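PDB 4KZK: L-arabinose ABC transporter, periplasmic L-arabinose-binding protein from Burkholderia thailandensis, which binds beta-D-galactopyranose and probably captures L-arabinose and related sugars in the periplasm for uptake by an ABC transporter. Local coordinates for residues L119-D124 with V137-I142; V37-V42 with G94-A99; Q52-F57 with R292-D297. One frame throughout, in Å; residues are numbered along the deposited sequence.

Contact 1. Residues L119-D124 with V137-I142; sequences LMSVDD and VPHMGI. With GAL (beta-D-galactopyranose), chain B.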
loop_
_atom_site.group_PDB
_atom_site.type_symbol
_atom_site.label_atom_id
_atom_site.label_comp_id
_atom_site.label_asym_id
_atom_site.label_seq_id
_atom_site.Cartn_x
_atom_site.Cartn_y
_atom_site.Cartn_z
ATOM N N LEU A 119 -19.286 2.014 10.234
ATOM C CA LEU A 119 -18.027 2.498 9.657
ATOM C C LEU A 119 -16.867 1.541 9.952
ATOM O O LEU A 119 -16.599 1.222 11.113
ATOM C CB LEU A 119 -17.699 3.886 10.222
ATOM C CG LEU A 119 -16.334 4.477 9.853
ATOM C CD1 LEU A 119 -16.207 4.702 8.358
ATOM C CD2 LEU A 119 -16.062 5.750 10.630
ATOM N N MET A 120 -16.160 1.147 8.886
ATOM C CA MET A 120 -14.965 0.304 8.945
ATOM C C MET A 120 -13.884 0.930 8.065
ATOM O O MET A 120 -14.200 1.539 7.062
ATOM C CB MET A 120 -15.301 -1.080 8.407
ATOM C CG MET A 120 -14.143 -2.057 8.370
ATOM S SD MET A 120 -14.739 -3.664 7.837
ATOM C CE MET A 120 -15.757 -4.121 9.234
ATOM N N SER A 121 -12.631 0.800 8.479
ATOM C CA SER A 121 -11.495 1.290 7.680
ATOM C C SER A 121 -10.698 0.135 7.106
ATOM O O SER A 121 -10.663 -0.979 7.660
ATOM C CB SER A 121 -10.587 2.204 8.508
ATOM O OG SER A 121 -10.122 1.525 9.635
ATOM N N VAL A 122 -10.056 0.404 5.982
ATOM C CA VAL A 122 -9.175 -0.570 5.340
ATOM C C VAL A 122 -7.911 0.165 4.904
ATOM O O VAL A 122 -7.975 1.316 4.445
ATOM C CB VAL A 122 -9.901 -1.323 4.191
ATOM C CG1 VAL A 122 -10.261 -0.404 3.042
ATOM C CG2 VAL A 122 -9.095 -2.523 3.733
ATOM N N ASP A 123 -6.780 -0.521 5.075
ATOM C CA ASP A 123 -5.430 -0.091 4.694
ATOM C C ASP A 123 -4.858 0.974 5.599
ATOM O O ASP A 123 -3.875 0.726 6.264
ATOM C CB ASP A 123 -5.365 0.323 3.225
ATOM C CG ASP A 123 -5.949 -0.731 2.333
ATOM O OD1 ASP A 123 -5.429 -1.876 2.369
ATOM O OD2 ASP A 123 -6.949 -0.470 1.646
ATOM N N ASP A 124 -5.502 2.134 5.640
ATOM C CA ASP A 124 -4.998 3.301 6.324
ATOM C C ASP A 124 -5.914 3.601 7.495
ATOM O O ASP A 124 -7.057 4.004 7.312
ATOM C CB ASP A 124 -4.923 4.493 5.395
ATOM C CG ASP A 124 -4.010 4.280 4.180
ATOM O OD1 ASP A 124 -3.410 3.189 4.066
ATOM O OD2 ASP A 124 -3.912 5.223 3.356
ATOM N N VAL A 137 -13.501 1.999 15.493
ATOM C CA VAL A 137 -13.568 1.706 14.066
ATOM C C VAL A 137 -12.777 0.441 13.779
ATOM O O VAL A 137 -11.554 0.421 13.944
ATOM C CB VAL A 137 -13.039 2.866 13.208
ATOM C CG1 VAL A 137 -13.087 2.493 11.734
ATOM C CG2 VAL A 137 -13.856 4.135 13.456
ATOM N N PRO A 138 -13.472 -0.625 13.380
ATOM C CA PRO A 138 -12.735 -1.844 13.041
ATOM C C PRO A 138 -11.887 -1.581 11.812
ATOM O O PRO A 138 -12.332 -0.880 10.901
ATOM C CB PRO A 138 -13.843 -2.849 12.727
ATOM C CG PRO A 138 -14.997 -1.993 12.325
ATOM C CD PRO A 138 -14.921 -0.797 13.197
ATOM N N HIS A 139 -10.682 -2.136 11.824
ATOM C CA HIS A 139 -9.679 -1.856 10.805
ATOM C C HIS A 139 -9.041 -3.127 10.267
ATOM O O HIS A 139 -8.800 -4.069 11.013
ATOM C CB HIS A 139 -8.596 -0.969 11.394
ATOM C CG HIS A 139 -7.533 -0.618 10.408
ATOM N ND1 HIS A 139 -7.762 0.229 9.343
ATOM C CD2 HIS A 139 -6.245 -1.017 10.303
ATOM C CE1 HIS A 139 -6.668 0.310 8.611
ATOM N NE2 HIS A 139 -5.730 -0.415 9.181
ATOM N N MET A 140 -8.759 -3.148 8.977
ATOM C CA MET A 140 -7.911 -4.179 8.400
ATOM C C MET A 140 -6.815 -3.521 7.608
ATOM O O MET A 140 -7.098 -2.666 6.760
ATOM C CB MET A 140 -8.687 -5.127 7.499
ATOM C CG MET A 140 -7.818 -6.259 6.979
ATOM S SD MET A 140 -8.600 -7.425 5.842
ATOM C CE MET A 140 -9.852 -8.156 6.897
ATOM N N GLY A 141 -5.569 -3.872 7.913
ATOM C CA GLY A 141 -4.428 -3.387 7.140
ATOM C C GLY A 141 -3.368 -4.445 7.095
ATOM O O GLY A 141 -3.620 -5.589 7.481
ATOM N N ILE A 142 -2.180 -4.065 6.637
ATOM C CA ILE A 142 -1.086 -5.007 6.546
ATOM C C ILE A 142 -0.212 -4.917 7.795
ATOM O O ILE A 142 -0.176 -3.880 8.462
ATOM C CB ILE A 142 -0.246 -4.818 5.262
ATOM C CG1 ILE A 142 0.621 -3.545 5.281
ATOM C CG2 ILE A 142 -1.151 -4.834 4.054
ATOM C CD1 ILE A 142 1.542 -3.433 4.095
HETATM C C1 GAL B . -2.209 1.723 1.213
HETATM C C2 GAL B . -1.476 1.943 -0.108
HETATM C C3 GAL B . -1.882 0.823 -1.076
HETATM C C4 GAL B . -1.642 -0.536 -0.425
HETATM C C5 GAL B . -2.408 -0.601 0.884
HETATM C C6 GAL B . -2.160 -1.912 1.617
HETATM O O1 GAL B . -1.729 2.692 2.125
HETATM O O2 GAL B . -1.850 3.202 -0.616
HETATM O O3 GAL B . -1.177 0.930 -2.320
HETATM O O4 GAL B . -0.267 -0.768 -0.240
HETATM O O5 GAL B . -1.928 0.433 1.733
HETATM O O6 GAL B . -2.880 -1.951 2.839
HETATM O O HOH W 1 -2.196 -1.411 5.502
#
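Ser121 and His139 face each other across two neighbouring parallel strands in the N-terminal lobe of this periplasmic binding protein, a Rossmann-like alpha/beta domain whose strands end at the sugar cleft. Ser121 OG sits between its own backbone N and carbonyl carbon (chi1 58°), and from there it reaches His139 ND1 at 2.7 Å; either atom could be the donor. The edge of the imidazole meets the first strand: beyond ND1, its CE1 approaches Asp123 C at 3.6 Å, so hydroxyl and main chain both border the ring near its plane. Met140, on the other face of the sheet together with Val122, extends toward helix 291-308. Upstream, Val137 CG2 touches Leu119 CD2, and Met120 crosses Pro138 at about a right angle, its CE 3.8 Å from Pro138 CG because the thioether bends at chi3 (-68°).

The backbone ladder runs Ser121 N to Pro138 O, Met140 N to Ser121 O, and finally Asp123 N to Met140 O, which is short at 2.7 Å and lies in the carbonyl plane. Asp123, with positive phi, and Asp124 follow, and their carboxylates accept hydrogen bonds from the sugar. Asp124 OD1 accepts from galactose O1 at 2.6 Å, while its OD2 pairs with Lys44. Asp123 OD1 also receives bonds from Trp50 and His294, which probably hold it in place for galactose O6, 2.6 Å away. A water joins the two strand ends to the ligand: it donates to Asp123 O, accepts from Ile142 N, and lies 2.8 Å from galactose O6.

Contact 2. Residues V37-V42 with G94-A99; sequences VKIGFV and GVIICA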
loop_
_atom_site.group_PDB
_atom_site.type_symbol
_atom_site.label_atom_id
_atom_site.label_comp_id
_atom_site.label_asym_id
_atom_site.label_seq_id
_atom_site.Cartn_x
_atom_site.Cartn_y
_atom_site.Cartn_z
ATOM N N VAL A 37 -29.799 -4.518 1.587
ATOM C CA VAL A 37 -28.492 -4.118 2.186
ATOM C C VAL A 37 -27.610 -3.473 1.117
ATOM O O VAL A 37 -27.516 -3.965 -0.012
ATOM C CB VAL A 37 -27.788 -5.326 2.852
ATOM C CG1 VAL A 37 -26.431 -4.928 3.423
ATOM C CG2 VAL A 37 -28.680 -5.910 3.945
ATOM N N LYS A 38 -26.986 -2.357 1.488
ATOM C CA LYS A 38 -26.122 -1.595 0.606
ATOM C C LYS A 38 -24.907 -1.145 1.398
ATOM O O LYS A 38 -25.044 -0.593 2.478
ATOM C CB LYS A 38 -26.907 -0.406 0.069
ATOM C CG LYS A 38 -26.292 0.279 -1.128
ATOM C CD LYS A 38 -27.207 1.374 -1.652
ATOM C CE LYS A 38 -28.309 0.803 -2.534
ATOM N NZ LYS A 38 -29.408 1.759 -2.845
ATOM N N ILE A 39 -23.721 -1.430 0.858
ATOM C CA ILE A 39 -22.450 -1.123 1.516
ATOM C C ILE A 39 -21.603 -0.268 0.583
ATOM O O ILE A 39 -21.454 -0.593 -0.606
ATOM C CB ILE A 39 -21.694 -2.408 1.903
ATOM C CG1 ILE A 39 -22.468 -3.155 2.995
ATOM C CG2 ILE A 39 -20.288 -2.091 2.402
ATOM C CD1 ILE A 39 -21.938 -4.537 3.311
ATOM N N GLY A 40 -21.062 0.815 1.133
ATOM C CA GLY A 40 -20.140 1.691 0.401
ATOM C C GLY A 40 -18.730 1.196 0.556
ATOM O O GLY A 40 -18.383 0.657 1.602
ATOM N N PHE A 41 -17.917 1.359 -0.490
ATOM C CA PHE A 41 -16.495 1.005 -0.436
ATOM C C PHE A 41 -15.752 2.150 -1.116
ATOM O O PHE A 41 -15.767 2.279 -2.327
ATOM C CB PHE A 41 -16.217 -0.329 -1.125
ATOM C CG PHE A 41 -14.984 -1.045 -0.616
ATOM C CD1 PHE A 41 -13.710 -0.485 -0.729
ATOM C CD2 PHE A 41 -15.095 -2.286 -0.000
ATOM C CE1 PHE A 41 -12.596 -1.168 -0.253
ATOM C CE2 PHE A 41 -13.979 -2.969 0.470
ATOM C CZ PHE A 41 -12.713 -2.390 0.347
ATOM N N VAL A 42 -15.147 2.987 -0.290
ATOM C CA VAL A 42 -14.627 4.301 -0.686
ATOM C C VAL A 42 -13.116 4.226 -0.621
ATOM O O VAL A 42 -12.577 3.832 0.393
ATOM C CB VAL A 42 -15.196 5.404 0.240
ATOM C CG1 VAL A 42 -14.574 6.755 -0.084
ATOM C CG2 VAL A 42 -16.726 5.420 0.113
ATOM N N GLY A 94 -23.795 0.780 5.589
ATOM C CA GLY A 94 -22.411 0.720 6.024
ATOM C C GLY A 94 -21.456 1.241 4.978
ATOM O O GLY A 94 -21.797 1.288 3.804
ATOM N N VAL A 95 -20.257 1.604 5.428
ATOM C CA VAL A 95 -19.185 2.061 4.535
ATOM C C VAL A 95 -17.826 1.549 5.042
ATOM O O VAL A 95 -17.495 1.621 6.252
ATOM C CB VAL A 95 -19.186 3.615 4.416
ATOM C CG1 VAL A 95 -19.121 4.279 5.785
ATOM C CG2 VAL A 95 -18.058 4.123 3.501
ATOM N N ILE A 96 -17.039 1.055 4.090
ATOM C CA ILE A 96 -15.639 0.690 4.303
ATOM C C ILE A 96 -14.823 1.726 3.543
ATOM O O ILE A 96 -15.143 2.031 2.394
ATOM C CB ILE A 96 -15.363 -0.726 3.775
ATOM C CG1 ILE A 96 -16.202 -1.772 4.526
ATOM C CG2 ILE A 96 -13.888 -1.071 3.862
ATOM C CD1 ILE A 96 -16.353 -3.088 3.806
ATOM N N ILE A 97 -13.834 2.311 4.193
ATOM C CA ILE A 97 -13.114 3.426 3.574
ATOM C C ILE A 97 -11.604 3.342 3.791
ATOM O O ILE A 97 -11.157 3.016 4.880
ATOM C CB ILE A 97 -13.665 4.790 4.064
ATOM C CG1 ILE A 97 -12.971 5.968 3.357
ATOM C CG2 ILE A 97 -13.599 4.916 5.591
ATOM C CD1 ILE A 97 -13.720 7.279 3.434
ATOM N N CYS A 98 -10.854 3.635 2.735
ATOM C CA CYS A 98 -9.437 3.962 2.853
ATOM C C CYS A 98 -9.349 5.445 2.550
ATOM O O CYS A 98 -9.387 5.841 1.391
ATOM C CB CYS A 98 -8.548 3.169 1.894
ATOM S SG CYS A 98 -6.787 3.606 2.152
ATOM N N ALA A 99 -9.288 6.253 3.597
ATOM C CA ALA A 99 -9.348 7.693 3.447
ATOM C C ALA A 99 -8.042 8.234 2.877
ATOM O O ALA A 99 -6.981 7.654 3.065
ATOM C CB ALA A 99 -9.667 8.339 4.787
#
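Phe41 and Ile96 meet obliquely on one face of the sheet, with the isoleucine methyl CG2 over the ring. CG2 stands 3.8 Å above the ring plane, offset toward the rim on the side of CE2 and CZ, in a CH-pi contact 18° off the ring normal. A chi1 of -154° sets Phe41 CG anti to the backbone N, beside the carbonyl carbon, and the ring lies against Ile96. Ile96 CD1 also approaches Ile39 CG2, and helix 291-308 packs on Ile39 and Phe41.

Val42 works the other face. Its CG1 lies beside Ile97 CD1 at 3.7 Å, the two side chains pointing the same way, while CG2 touches Val95 CG2, the two valine side chains set obliquely to each other. Gly40, paired with Val95, adds no side chain to this face.

Between the two faces the backbones bond in a regular parallel ladder, from Gly40 N to Gly94 O (2.8 Å) through Ile96 N to Gly40 O and Val42 N to Ile96 O. The last rung, Cys98 N to Val42 O, is 2.9 Å long, its donor nearly in line with the C=O bond. Gly94 N, though buried, has no hydrogen-bond partner. Two neighbouring parallel strands joined through intervening helices and an edge strand are typical of the Rossmann-like lobe of periplasmic sugar-binding proteins.

Contact 3. Residues Q52-F57 with R292-D297; sequences QDEWRF and RLHGYD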
loop_
_atom_site.group_PDB
_atom_site.type_symbol
_atom_site.label_atom_id
_atom_site.label_comp_id
_atom_site.label_asym_id
_atom_site.label_seq_id
_atom_site.Cartn_x
_atom_site.Cartn_y
_atom_site.Cartn_z
ATOM N N GLN A 52 -8.510 -1.184 -7.054
ATOM C CA GLN A 52 -9.319 -1.890 -8.049
ATOM C C GLN A 52 -9.478 -3.364 -7.640
ATOM O O GLN A 52 -10.554 -3.971 -7.801
ATOM C CB GLN A 52 -8.712 -1.750 -9.459
ATOM C CG GLN A 52 -8.719 -0.311 -10.005
ATOM C CD GLN A 52 -10.109 0.255 -10.277
ATOM O OE1 GLN A 52 -11.077 -0.489 -10.411
ATOM N NE2 GLN A 52 -10.213 1.582 -10.356
ATOM N N ASP A 53 -8.424 -3.956 -7.088
ATOM C CA ASP A 53 -8.491 -5.345 -6.643
ATOM C C ASP A 53 -9.391 -5.493 -5.429
ATOM O O ASP A 53 -10.173 -6.450 -5.354
ATOM C CB ASP A 53 -7.108 -5.904 -6.297
ATOM C CG ASP A 53 -6.208 -6.072 -7.507
ATOM O OD1 ASP A 53 -6.697 -6.139 -8.660
ATOM O OD2 ASP A 53 -4.989 -6.179 -7.303
ATOM N N GLU A 54 -9.288 -4.571 -4.475
ATOM C CA GLU A 54 -10.236 -4.581 -3.346
ATOM C C GLU A 54 -11.658 -4.542 -3.852
ATOM O O GLU A 54 -12.500 -5.326 -3.381
ATOM C CB GLU A 54 -9.977 -3.386 -2.432
ATOM C CG GLU A 54 -8.761 -3.566 -1.554
ATOM C CD GLU A 54 -8.584 -2.422 -0.574
ATOM O OE1 GLU A 54 -9.236 -1.385 -0.734
ATOM O OE2 GLU A 54 -7.762 -2.572 0.372
ATOM N N TRP A 55 -11.938 -3.636 -4.789
ATOM C CA TRP A 55 -13.291 -3.498 -5.366
ATOM C C TRP A 55 -13.793 -4.763 -6.046
ATOM O O TRP A 55 -14.972 -5.105 -5.908
ATOM C CB TRP A 55 -13.361 -2.334 -6.348
ATOM C CG TRP A 55 -13.608 -0.969 -5.715
ATOM C CD1 TRP A 55 -14.116 -0.719 -4.465
ATOM C CD2 TRP A 55 -13.453 0.303 -6.344
ATOM N NE1 TRP A 55 -14.255 0.632 -4.275
ATOM C CE2 TRP A 55 -13.851 1.285 -5.412
ATOM C CE3 TRP A 55 -13.018 0.710 -7.605
ATOM C CZ2 TRP A 55 -13.833 2.634 -5.706
ATOM C CZ3 TRP A 55 -12.986 2.059 -7.890
ATOM C CH2 TRP A 55 -13.398 3.006 -6.956
ATOM N N ARG A 56 -12.924 -5.441 -6.783
ATOM C CA ARG A 56 -13.325 -6.641 -7.511
ATOM C C ARG A 56 -13.737 -7.720 -6.508
ATOM O O ARG A 56 -14.736 -8.430 -6.715
ATOM C CB ARG A 56 -12.182 -7.130 -8.418
ATOM C CG ARG A 56 -12.408 -8.500 -9.033
ATOM C CD ARG A 56 -11.380 -8.795 -10.111
ATOM N NE ARG A 56 -9.999 -8.895 -9.621
ATOM C CZ ARG A 56 -9.340 -10.042 -9.374
ATOM N NH1 ARG A 56 -9.920 -11.231 -9.518
ATOM N NH2 ARG A 56 -8.073 -9.994 -8.956
ATOM N N PHE A 57 -12.990 -7.850 -5.419
ATOM C CA PHE A 57 -13.320 -8.847 -4.392
ATOM C C PHE A 57 -14.505 -8.443 -3.521
ATOM O O PHE A 57 -15.301 -9.309 -3.101
ATOM C CB PHE A 57 -12.080 -9.213 -3.580
ATOM C CG PHE A 57 -11.150 -10.085 -4.341
ATOM C CD1 PHE A 57 -11.527 -11.386 -4.630
ATOM C CD2 PHE A 57 -9.944 -9.622 -4.832
ATOM C CE1 PHE A 57 -10.706 -12.214 -5.359
ATOM C CE2 PHE A 57 -9.112 -10.461 -5.576
ATOM C CZ PHE A 57 -9.501 -11.763 -5.833
ATOM N N ARG A 292 -8.192 -10.199 -1.499
ATOM C CA ARG A 292 -9.394 -10.907 -1.076
ATOM C C ARG A 292 -9.693 -10.632 0.393
ATOM O O ARG A 292 -10.861 -10.444 0.778
ATOM C CB ARG A 292 -9.256 -12.410 -1.292
ATOM C CG ARG A 292 -10.565 -13.140 -1.080
ATOM C CD ARG A 292 -10.401 -14.628 -1.311
ATOM N NE ARG A 292 -9.972 -14.941 -2.670
ATOM C CZ ARG A 292 -10.781 -15.174 -3.703
ATOM N NH1 ARG A 292 -12.104 -15.085 -3.574
ATOM N NH2 ARG A 292 -10.247 -15.476 -4.893
ATOM N N LEU A 293 -8.661 -10.609 1.225
ATOM C CA LEU A 293 -8.860 -10.292 2.646
ATOM C C LEU A 293 -9.359 -8.849 2.791
ATOM O O LEU A 293 -10.367 -8.599 3.445
ATOM C CB LEU A 293 -7.582 -10.503 3.450
ATOM C CG LEU A 293 -6.963 -11.911 3.441
ATOM C CD1 LEU A 293 -5.673 -11.967 4.235
ATOM C CD2 LEU A 293 -7.951 -12.942 3.934
ATOM N N HIS A 294 -8.687 -7.909 2.139
ATOM C CA HIS A 294 -9.031 -6.493 2.266
ATOM C C HIS A 294 -10.315 -6.071 1.568
ATOM O O HIS A 294 -10.895 -5.057 1.927
ATOM C CB HIS A 294 -7.860 -5.636 1.770
ATOM C CG HIS A 294 -6.658 -5.698 2.655
ATOM N ND1 HIS A 294 -5.927 -4.579 2.999
ATOM C CD2 HIS A 294 -6.051 -6.749 3.257
ATOM C CE1 HIS A 294 -4.917 -4.941 3.775
ATOM N NE2 HIS A 294 -4.978 -6.250 3.957
ATOM N N GLY A 295 -10.765 -6.835 0.569
ATOM C CA GLY A 295 -11.980 -6.512 -0.187
ATOM C C GLY A 295 -13.152 -7.413 0.142
ATOM O O GLY A 295 -14.262 -6.928 0.337
ATOM N N TYR A 296 -12.924 -8.723 0.156
ATOM C CA TYR A 296 -14.029 -9.670 0.383
ATOM C C TYR A 296 -14.292 -9.815 1.891
ATOM O O TYR A 296 -15.443 -9.652 2.320
ATOM C CB TYR A 296 -13.728 -10.998 -0.340
ATOM C CG TYR A 296 -14.834 -12.023 -0.352
ATOM C CD1 TYR A 296 -15.049 -12.811 0.743
ATOM C CD2 TYR A 296 -15.628 -12.196 -1.473
ATOM C CE1 TYR A 296 -16.051 -13.763 0.754
ATOM C CE2 TYR A 296 -16.650 -13.148 -1.492
ATOM C CZ TYR A 296 -16.859 -13.924 -0.368
ATOM O OH TYR A 296 -17.853 -14.890 -0.347
ATOM N N ASP A 297 -13.263 -10.065 2.698
ATOM C CA ASP A 297 -13.475 -10.335 4.141
ATOM C C ASP A 297 -13.953 -9.108 4.906
ATOM O O ASP A 297 -14.762 -9.219 5.827
ATOM C CB ASP A 297 -12.232 -10.906 4.831
ATOM C CG ASP A 297 -11.938 -12.328 4.412
ATOM O OD1 ASP A 297 -12.587 -12.805 3.471
ATOM O OD2 ASP A 297 -11.060 -12.944 5.037
#
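The Phe57 ring and the Arg292 guanidinium meet with their planes 61° apart, the rim of the ring directed at the flat of the cation. Phe57 CE1 lies 3.3 Å above the guanidinium plane, over its centre, with NH2 and CZ the closest atoms. One face of the phenyl ring is taken by the start of the same arginine: Arg292 CA sits over it toward the rim, and CB makes a CH-pi contact 12° off the normal. A bend at chi3 turns NE back, and the guanidinium presents its face to CE1. On the Phe57 side, CE2 lies over one face of the Arg56 guanidinium.

The Tyr296 ring offers its edge, CD2 lying 3.3 Å from Phe57 O, while its hydroxyl bonds to Asp64. At the edge of the His294 imidazole comes Glu54 OE2, which is closest to His294 CB at 3.4 Å.

These residues join two helices at 42°, axes 7.2 Å apart, that pack on the same side of the N-terminal lobe in this two-domain binding protein fold. Gly295 makes the close approach possible: its CA comes within 3.4 Å of Glu54 O in a CA-H...O contact, where a CB would clash. In the wider pi-type turn at 293-297, Arg292 O accepts from both Tyr296 N and Asp297 N. His294, part of the galactose pocket, bonds through NE2 to Thr318. Glu54 OE2 also lies near Asp123 OD2, a closeness that may reflect a shared proton.

From the N terminus, strand 38-43 leads into helix 49-65, so contacts 2 and 3 open in succession. Contact 2 closes first, when strand 94-98 returns beside strand 38-43; contact 1 then opens on strand 118-122 and closes after a short loop with strand 139-142. Contact 3 closes last, after the chain has built much of the other lobe and come back as helix 291-308. It therefore encloses contact 1 and crosses contact 2. Met120 N to Val95 O, 3.0 Å, joins contacts 1 and 2 in one sheet. Phe41 O to Trp55 NE1 ties contact 2 to helix 49-65, and Asp123 OD1 to His294 ND1 brings contact 3 to the sugar site.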